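Local coordinates for protein kinectin 1 (Kinesin receptor) (Legionella pneumophila, PDB 4MU6) that is of unknown function but is a Legionella pneumophila effector, seen here as its elongated, mostly helical N-terminal coiled-coil domain, at residues N9-V14 with Y260-E265; D34-K39 with D284-V289. All coordinates share one frame; numbering follows the deposited sequence.

Contact 1 of 2, residues N9-V14 with Y260-E265; sequences NIEELV and YPLFLE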
ATOM      1  N   ASN A   9      23.629  20.533   2.482  1.00 53.06           N
ATOM      2  CA  ASN A   9      24.761  21.274   1.939  1.00 47.16           C
ATOM      3  C   ASN A   9      25.993  20.447   2.241  1.00 42.16           C
ATOM      4  O   ASN A   9      26.465  20.447   3.364  1.00 40.10           O
ATOM      5  CB  ASN A   9      24.886  22.616   2.651  1.00 47.33           C
ATOM      6  CG  ASN A   9      25.934  23.526   2.021  1.00 55.87           C
ATOM      7  OD1 ASN A   9      27.029  23.091   1.655  1.00 52.51           O
ATOM      8  ND2 ASN A   9      25.592  24.800   1.887  1.00 56.17           N
ATOM      9  N   ILE A  10      26.510  19.730   1.253  1.00 47.35           N
ATOM     10  CA  ILE A  10      27.564  18.757   1.528  1.00 42.86           C
ATOM     11  C   ILE A  10      28.858  19.407   2.050  1.00 41.75           C
ATOM     12  O   ILE A  10      29.540  18.847   2.910  1.00 37.63           O
ATOM     13  CB  ILE A  10      27.821  17.836   0.306  1.00 43.94           C
ATOM     14  CG1 ILE A  10      28.625  16.600   0.709  1.00 47.29           C
ATOM     15  CG2 ILE A  10      28.495  18.592  -0.806  1.00 48.09           C
ATOM     16  CD1 ILE A  10      27.832  15.629   1.562  1.00 53.73           C
ATOM     17  N   GLU A  11      29.173  20.600   1.556  1.00 47.83           N
ATOM     18  CA  GLU A  11      30.385  21.306   1.962  1.00 46.31           C
ATOM     19  C   GLU A  11      30.301  21.714   3.426  1.00 43.77           C
ATOM     20  O   GLU A  11      31.254  21.554   4.195  1.00 43.49           O
ATOM     21  CB  GLU A  11      30.603  22.541   1.087  1.00 44.56           C
ATOM     22  CG  GLU A  11      31.872  23.295   1.405  1.00 63.67           C
ATOM     23  CD  GLU A  11      32.200  24.365   0.370  1.00 79.18           C
ATOM     24  OE1 GLU A  11      32.017  24.109  -0.846  1.00 79.76           O
ATOM     25  OE2 GLU A  11      32.641  25.463   0.778  1.00 85.12           O
ATOM     26  N   GLU A  12      29.150  22.240   3.813  1.00 45.44           N
ATOM     27  CA  GLU A  12      28.932  22.656   5.190  1.00 48.70           C
ATOM     28  C   GLU A  12      28.934  21.460   6.155  1.00 48.16           C
ATOM     29  O   GLU A  12      29.365  21.579   7.301  1.00 51.36           O
ATOM     30  CB  GLU A  12      27.615  23.415   5.270  1.00 55.31           C
ATOM     31  CG  GLU A  12      27.366  24.133   6.562  1.00 65.96           C
ATOM     32  CD  GLU A  12      26.051  24.875   6.530  1.00 85.88           C
ATOM     33  OE1 GLU A  12      25.576  25.181   5.414  1.00 90.40           O
ATOM     34  OE2 GLU A  12      25.482  25.137   7.612  1.00 95.52           O
ATOM     35  N   LEU A  13      28.466  20.305   5.691  1.00 42.14           N
ATOM     36  CA  LEU A  13      28.460  19.116   6.544  1.00 48.58           C
ATOM     37  C   LEU A  13      29.881  18.624   6.811  1.00 48.04           C
ATOM     38  O   LEU A  13      30.260  18.368   7.957  1.00 42.79           O
ATOM     39  CB  LEU A  13      27.622  17.992   5.931  1.00 43.67           C
ATOM     40  CG  LEU A  13      27.582  16.680   6.727  1.00 43.08           C
ATOM     41  CD1 LEU A  13      26.998  16.914   8.094  1.00 44.44           C
ATOM     42  CD2 LEU A  13      26.772  15.630   5.999  1.00 48.71           C
ATOM     43  N   VAL A  14      30.665  18.492   5.747  1.00 42.94           N
ATOM     44  CA  VAL A  14      32.042  18.029   5.882  1.00 39.88           C
ATOM     45  C   VAL A  14      32.839  18.985   6.769  1.00 34.35           C
ATOM     46  O   VAL A  14      33.612  18.552   7.629  1.00 34.04           O
ATOM     47  CB  VAL A  14      32.709  17.863   4.502  1.00 39.81           C
ATOM     48  CG1 VAL A  14      34.142  17.372   4.640  1.00 29.04           C
ATOM     49  CG2 VAL A  14      31.887  16.881   3.648  1.00 44.22           C
ATOM     50  N   TYR A 260      39.564  16.012   1.688  1.00 37.13           N
ATOM     51  CA  TYR A 260      40.968  16.361   1.847  1.00 39.77           C
ATOM     52  C   TYR A 260      41.285  17.861   1.686  1.00 41.33           C
ATOM     53  O   TYR A 260      41.959  18.434   2.545  1.00 41.10           O
ATOM     54  CB  TYR A 260      41.874  15.503   0.951  1.00 36.31           C
ATOM     55  CG  TYR A 260      43.329  15.868   1.116  1.00 36.23           C
ATOM     56  CD1 TYR A 260      44.060  15.377   2.183  1.00 28.81           C
ATOM     57  CD2 TYR A 260      43.968  16.723   0.211  1.00 34.66           C
ATOM     58  CE1 TYR A 260      45.394  15.714   2.356  1.00 33.44           C
ATOM     59  CE2 TYR A 260      45.301  17.077   0.378  1.00 28.52           C
ATOM     60  CZ  TYR A 260      46.006  16.571   1.456  1.00 29.27           C
ATOM     61  OH  TYR A 260      47.325  16.890   1.640  1.00 34.25           O
ATOM     62  N   PRO A 261      40.814  18.503   0.595  1.00 42.22           N
ATOM     63  CA  PRO A 261      41.180  19.924   0.473  1.00 41.91           C
ATOM     64  C   PRO A 261      40.601  20.776   1.610  1.00 43.65           C
ATOM     65  O   PRO A 261      41.248  21.726   2.051  1.00 32.96           O
ATOM     66  CB  PRO A 261      40.577  20.347  -0.871  1.00 41.14           C
ATOM     67  CG  PRO A 261      40.345  19.055  -1.633  1.00 42.32           C
ATOM     68  CD  PRO A 261      40.091  18.001  -0.593  1.00 33.70           C
ATOM     69  N   LEU A 262      39.413  20.425   2.089  1.00 40.44           N
ATOM     70  CA  LEU A 262      38.798  21.179   3.175  1.00 42.19           C
ATOM     71  C   LEU A 262      39.590  20.995   4.460  1.00 44.04           C
ATOM     72  O   LEU A 262      39.794  21.939   5.229  1.00 46.53           O
ATOM     73  CB  LEU A 262      37.342  20.735   3.394  1.00 36.87           C
ATOM     74  CG  LEU A 262      36.258  21.306   2.474  1.00 33.44           C
ATOM     75  CD1 LEU A 262      34.863  20.871   2.949  1.00 34.09           C
ATOM     76  CD2 LEU A 262      36.349  22.825   2.419  1.00 36.64           C
ATOM     77  N   PHE A 263      40.044  19.771   4.689  1.00 35.63           N
ATOM     78  CA  PHE A 263      40.802  19.465   5.890  1.00 37.34           C
ATOM     79  C   PHE A 263      42.111  20.258   5.934  1.00 37.12           C
ATOM     80  O   PHE A 263      42.528  20.749   6.987  1.00 39.30           O
ATOM     81  CB  PHE A 263      41.107  17.974   5.952  1.00 30.03           C
ATOM     82  CG  PHE A 263      42.015  17.589   7.090  1.00 35.70           C
ATOM     83  CD1 PHE A 263      41.511  17.426   8.373  1.00 43.23           C
ATOM     84  CD2 PHE A 263      43.370  17.375   6.873  1.00 29.77           C
ATOM     85  CE1 PHE A 263      42.344  17.060   9.429  1.00 40.12           C
ATOM     86  CE2 PHE A 263      44.202  17.011   7.919  1.00 26.56           C
ATOM     87  CZ  PHE A 263      43.692  16.849   9.196  1.00 31.97           C
ATOM     88  N   LEU A 264      42.759  20.357   4.780  1.00 35.44           N
ATOM     89  CA  LEU A 264      44.011  21.091   4.668  1.00 36.11           C
ATOM     90  C   LEU A 264      43.797  22.566   5.037  1.00 35.74           C
ATOM     91  O   LEU A 264      44.569  23.136   5.810  1.00 40.88           O
ATOM     92  CB  LEU A 264      44.593  20.923   3.263  1.00 35.74           C
ATOM     93  CG  LEU A 264      46.103  20.671   3.220  1.00 51.69           C
ATOM     94  CD1 LEU A 264      46.470  19.374   3.944  1.00 48.47           C
ATOM     95  CD2 LEU A 264      46.624  20.668   1.779  1.00 46.80           C
ATOM     96  N   GLU A 265      42.730  23.164   4.514  1.00 40.29           N
ATOM     97  CA  GLU A 265      42.346  24.541   4.853  1.00 45.38           C
ATOM     98  C   GLU A 265      42.115  24.729   6.348  1.00 44.31           C
ATOM     99  O   GLU A 265      42.596  25.691   6.962  1.00 40.33           O
ATOM    100  CB  GLU A 265      41.059  24.943   4.112  1.00 49.73           C
ATOM    101  CG  GLU A 265      41.209  25.162   2.618  1.00 66.58           C
ATOM    102  CD  GLU A 265      41.888  26.481   2.280  1.00 83.56           C
ATOM    103  OE1 GLU A 265      41.926  27.371   3.158  1.00 93.47           O
ATOM    104  OE2 GLU A 265      42.386  26.628   1.138  1.00 85.51           O
TER
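L262 on helix 227-273 meets helix 10-22 through a single methyl group, CD1, which touches both E11 and V14; it is a compact example of how one branched side chain can join two helices. The apolar part comes first. V14 points toward the other helix, and with CG1 anti to its own backbone N (chi1 -180°) that methyl extends to 4.0 Å from L262 CD1, while V14 CB stands equally near the same carbon. The two side chains meet at a slant. E11 adds its aliphatic stem from another direction, its side chain lying nearly perpendicular to that of L262, with E11 CG 4.1 Å from L262 CD1.

A second kind of contact is between methyl and backbone: E11 O lies 3.9 Å from L262 CD1, a van der Waals approach. That carbonyl has a polar partner in the OG1 of T15, one turn further on.

Among the residues of these two segments, hydrogen bonds stay inside each helix. N9 is the N-cap of helix 10-22: N9 OD1 accepts from E12 N at 3.1 Å, nearly straight at 166°, with the donor standing above the carbonyl plane. This bond serves an amide of the first turn, the turn that carries E11 against L262.

Beyond the two segments, L262 continues onto T15 and I18, and V14 onto A255, so the pairing belongs to a longer helix-helix seam. The chemistry implies an association that rests on van der Waals packing and a modest burial of apolar surface, with polar bonds used to start and shape the helix.

Contact 2 of 2, residues D34-K39 with D284-V289; sequences DLILSK and DALKSV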
ATOM      1  N   ASP A  34      51.075  12.310   8.466  1.00 34.53           N
ATOM      2  CA  ASP A  34      50.614  11.257   7.557  1.00 34.65           C
ATOM      3  C   ASP A  34      49.293  11.634   6.892  1.00 34.61           C
ATOM      4  O   ASP A  34      49.080  11.367   5.704  1.00 34.14           O
ATOM      5  CB  ASP A  34      50.504   9.905   8.279  1.00 27.84           C
ATOM      6  CG  ASP A  34      51.848   9.197   8.398  1.00 40.45           C
ATOM      7  OD1 ASP A  34      52.708   9.402   7.512  1.00 55.17           O
ATOM      8  OD2 ASP A  34      52.060   8.455   9.379  1.00 39.50           O
ATOM      9  N   LEU A  35      48.412  12.276   7.647  1.00 30.26           N
ATOM     10  CA  LEU A  35      47.144  12.684   7.069  1.00 32.87           C
ATOM     11  C   LEU A  35      47.377  13.686   5.936  1.00 34.70           C
ATOM     12  O   LEU A  35      46.754  13.573   4.885  1.00 31.61           O
ATOM     13  CB  LEU A  35      46.180  13.222   8.136  1.00 29.91           C
ATOM     14  CG  LEU A  35      45.644  12.182   9.132  1.00 27.95           C
ATOM     15  CD1 LEU A  35      44.878  12.862  10.232  1.00 22.22           C
ATOM     16  CD2 LEU A  35      44.742  11.146   8.445  1.00 23.71           C
ATOM     17  N   ILE A  36      48.286  14.641   6.131  1.00 33.81           N
ATOM     18  CA  ILE A  36      48.612  15.591   5.067  1.00 35.35           C
ATOM     19  C   ILE A  36      49.198  14.884   3.847  1.00 32.42           C
ATOM     20  O   ILE A  36      48.768  15.103   2.720  1.00 30.50           O
ATOM     21  CB  ILE A  36      49.615  16.638   5.538  1.00 31.99           C
ATOM     22  CG1 ILE A  36      49.021  17.430   6.694  1.00 28.95           C
ATOM     23  CG2 ILE A  36      49.967  17.567   4.388  1.00 25.44           C
ATOM     24  CD1 ILE A  36      50.039  18.249   7.453  1.00 31.90           C
ATOM     25  N   LEU A  37      50.190  14.037   4.091  1.00 31.76           N
ATOM     26  CA  LEU A  37      50.830  13.255   3.049  1.00 37.81           C
ATOM     27  C   LEU A  37      49.868  12.370   2.252  1.00 37.10           C
ATOM     28  O   LEU A  37      50.098  12.097   1.076  1.00 34.93           O
ATOM     29  CB  LEU A  37      51.930  12.391   3.661  1.00 33.44           C
ATOM     30  CG  LEU A  37      53.172  13.178   4.046  1.00 32.49           C
ATOM     31  CD1 LEU A  37      54.195  12.259   4.678  1.00 35.06           C
ATOM     32  CD2 LEU A  37      53.736  13.847   2.805  1.00 37.21           C
ATOM     33  N   SER A  38      48.790  11.930   2.887  1.00 38.00           N
ATOM     34  CA  SER A  38      47.901  10.951   2.275  1.00 33.09           C
ATOM     35  C   SER A  38      47.171  11.445   1.025  1.00 40.60           C
ATOM     36  O   SER A  38      46.805  10.635   0.184  1.00 30.50           O
ATOM     37  CB  SER A  38      46.878  10.429   3.295  1.00 34.09           C
ATOM     38  OG  SER A  38      45.829  11.363   3.526  1.00 37.02           O
ATOM     39  N   LYS A  39      46.962  12.759   0.911  1.00 38.70           N
ATOM     40  CA  LYS A  39      46.095  13.323  -0.131  1.00 38.98           C
ATOM     41  C   LYS A  39      44.810  12.501  -0.346  1.00 44.94           C
ATOM     42  O   LYS A  39      44.402  12.240  -1.475  1.00 43.57           O
ATOM     43  CB  LYS A  39      46.861  13.479  -1.447  1.00 36.59           C
ATOM     44  CG  LYS A  39      48.133  14.296  -1.296  1.00 40.73           C
ATOM     45  CD  LYS A  39      48.626  14.803  -2.630  1.00 39.74           C
ATOM     46  CE  LYS A  39      47.595  15.704  -3.257  1.00 40.60           C
ATOM     47  NZ  LYS A  39      47.984  15.961  -4.641  1.00 42.88           N
ATOM     48  N   ASP A 284      55.920  24.267  12.533  1.00 38.26           N
ATOM     49  CA  ASP A 284      56.644  24.691  11.349  1.00 37.67           C
ATOM     50  C   ASP A 284      56.917  23.506  10.430  1.00 39.38           C
ATOM     51  O   ASP A 284      56.867  23.646   9.206  1.00 28.99           O
ATOM     52  CB  ASP A 284      57.945  25.397  11.721  1.00 33.15           C
ATOM     53  CG  ASP A 284      57.713  26.817  12.210  1.00 45.89           C
ATOM     54  OD1 ASP A 284      56.581  27.334  12.037  1.00 47.02           O
ATOM     55  OD2 ASP A 284      58.663  27.414  12.759  1.00 50.27           O
ATOM     56  N   ALA A 285      57.198  22.350  11.030  1.00 32.04           N
ATOM     57  CA  ALA A 285      57.453  21.134  10.267  1.00 36.65           C
ATOM     58  C   ALA A 285      56.193  20.672   9.524  1.00 31.90           C
ATOM     59  O   ALA A 285      56.285  20.091   8.447  1.00 31.93           O
ATOM     60  CB  ALA A 285      57.966  20.030  11.166  1.00 38.69           C
ATOM     61  N   LEU A 286      55.024  20.940  10.087  1.00 25.88           N
ATOM     62  CA  LEU A 286      53.785  20.532   9.426  1.00 34.02           C
ATOM     63  C   LEU A 286      53.479  21.484   8.268  1.00 39.69           C
ATOM     64  O   LEU A 286      52.998  21.068   7.204  1.00 32.87           O
ATOM     65  CB  LEU A 286      52.620  20.485  10.404  1.00 34.68           C
ATOM     66  CG  LEU A 286      52.560  19.329  11.404  1.00 37.07           C
ATOM     67  CD1 LEU A 286      51.489  19.643  12.424  1.00 31.26           C
ATOM     68  CD2 LEU A 286      52.280  17.980  10.710  1.00 33.72           C
ATOM     69  N   LYS A 287      53.768  22.762   8.496  1.00 32.82           N
ATOM     70  CA  LYS A 287      53.613  23.792   7.484  1.00 34.20           C
ATOM     71  C   LYS A 287      54.512  23.508   6.286  1.00 31.47           C
ATOM     72  O   LYS A 287      54.126  23.727   5.138  1.00 32.00           O
ATOM     73  CB  LYS A 287      53.917  25.161   8.082  1.00 31.55           C
ATOM     74  CG  LYS A 287      52.777  25.716   8.946  1.00 36.95           C
ATOM     75  CD  LYS A 287      53.291  26.834   9.875  1.00 43.32           C
ATOM     76  CE  LYS A 287      52.320  28.014   9.967  1.00 45.46           C
ATOM     77  NZ  LYS A 287      50.924  27.618  10.294  1.00 55.52           N
ATOM     78  N   SER A 288      55.704  22.997   6.556  1.00 31.06           N
ATOM     79  CA  SER A 288      56.589  22.559   5.485  1.00 35.83           C
ATOM     80  C   SER A 288      55.932  21.478   4.608  1.00 34.66           C
ATOM     81  O   SER A 288      55.993  21.548   3.389  1.00 29.10           O
ATOM     82  CB  SER A 288      57.916  22.067   6.058  1.00 34.74           C
ATOM     83  OG  SER A 288      58.709  21.459   5.053  1.00 41.67           O
ATOM     84  N   VAL A 289      55.294  20.489   5.227  1.00 35.26           N
ATOM     85  CA  VAL A 289      54.636  19.438   4.461  1.00 34.15           C
ATOM     86  C   VAL A 289      53.425  19.997   3.710  1.00 38.37           C
ATOM     87  O   VAL A 289      53.181  19.663   2.540  1.00 30.83           O
ATOM     88  CB  VAL A 289      54.203  18.232   5.341  1.00 30.35           C
ATOM     89  CG1 VAL A 289      53.615  17.149   4.458  1.00 29.42           C
ATOM     90  CG2 VAL A 289      55.381  17.682   6.080  1.00 29.07           C
TER
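Between I36 and L37 on helix 29-38 and L286 and V289 on helix 280-294 stands no ring or other planar side chain; a peptide carbonyl, that of L286, has its O 4.1 Å from I36 CD1. The rest is branched aliphatic packing, a simple illustration of methyl groups packing on methyl groups.

V289 CG1 is the focus. It is met by two neighbours of the facing helix from directions about a right angle apart, 3.7 Å from I36 CG2 and 3.7 Å from L37 CD2. I36 meets V289 at a slant, whereas L37 lies roughly square to it. L37 does not start out toward the partner helix, but the end of its side chain comes nearer, bringing CD2 to V289. I36 divides its work: CG2 serves V289, while the other branch, with CG1 anti to the carbonyl carbon (chi1 -61°), carries CD1 to 4.0 Å from L286 CD2.

Just past this patch helix 29-38 ends. S38 OG gives a 2.8 Å hydrogen bond back to L35 O, and K39 breaks the helical conformation with a positive phi of 41°; its side chain makes a cation-pi contact with F299.

The short helical segments run almost exactly parallel, 8° apart, with axes 10.2 Å from each other. Helix 227-273 supplies a third wall, since I36 also packs on L264 and L267 and L286 on L271. Such convergence of aliphatic residues from three helices is characteristic of the core of a small helical bundle, here formed at one end of an elongated coiled-coil domain.

Contacts 1 and 2 lie about 17 Å apart, centre to centre, toward the same end of a long molecule, about 41 and 55 Å from the centre of the chain. Their helices alternate in sequence: 10-22 and then 29-38 supply the first partners, and 227-273 followed by 280-294 return some 245 residues later to receive them in the same order. Y260 joins the two sites directly, its OH standing 2.5 Å from I36 O as a probable hydrogen bond, while L264 CD1 packs 4.0 Å from I36 CG2. Together they close the chain's early helices against its late ones, packing them together at that end of the coiled-coil domain.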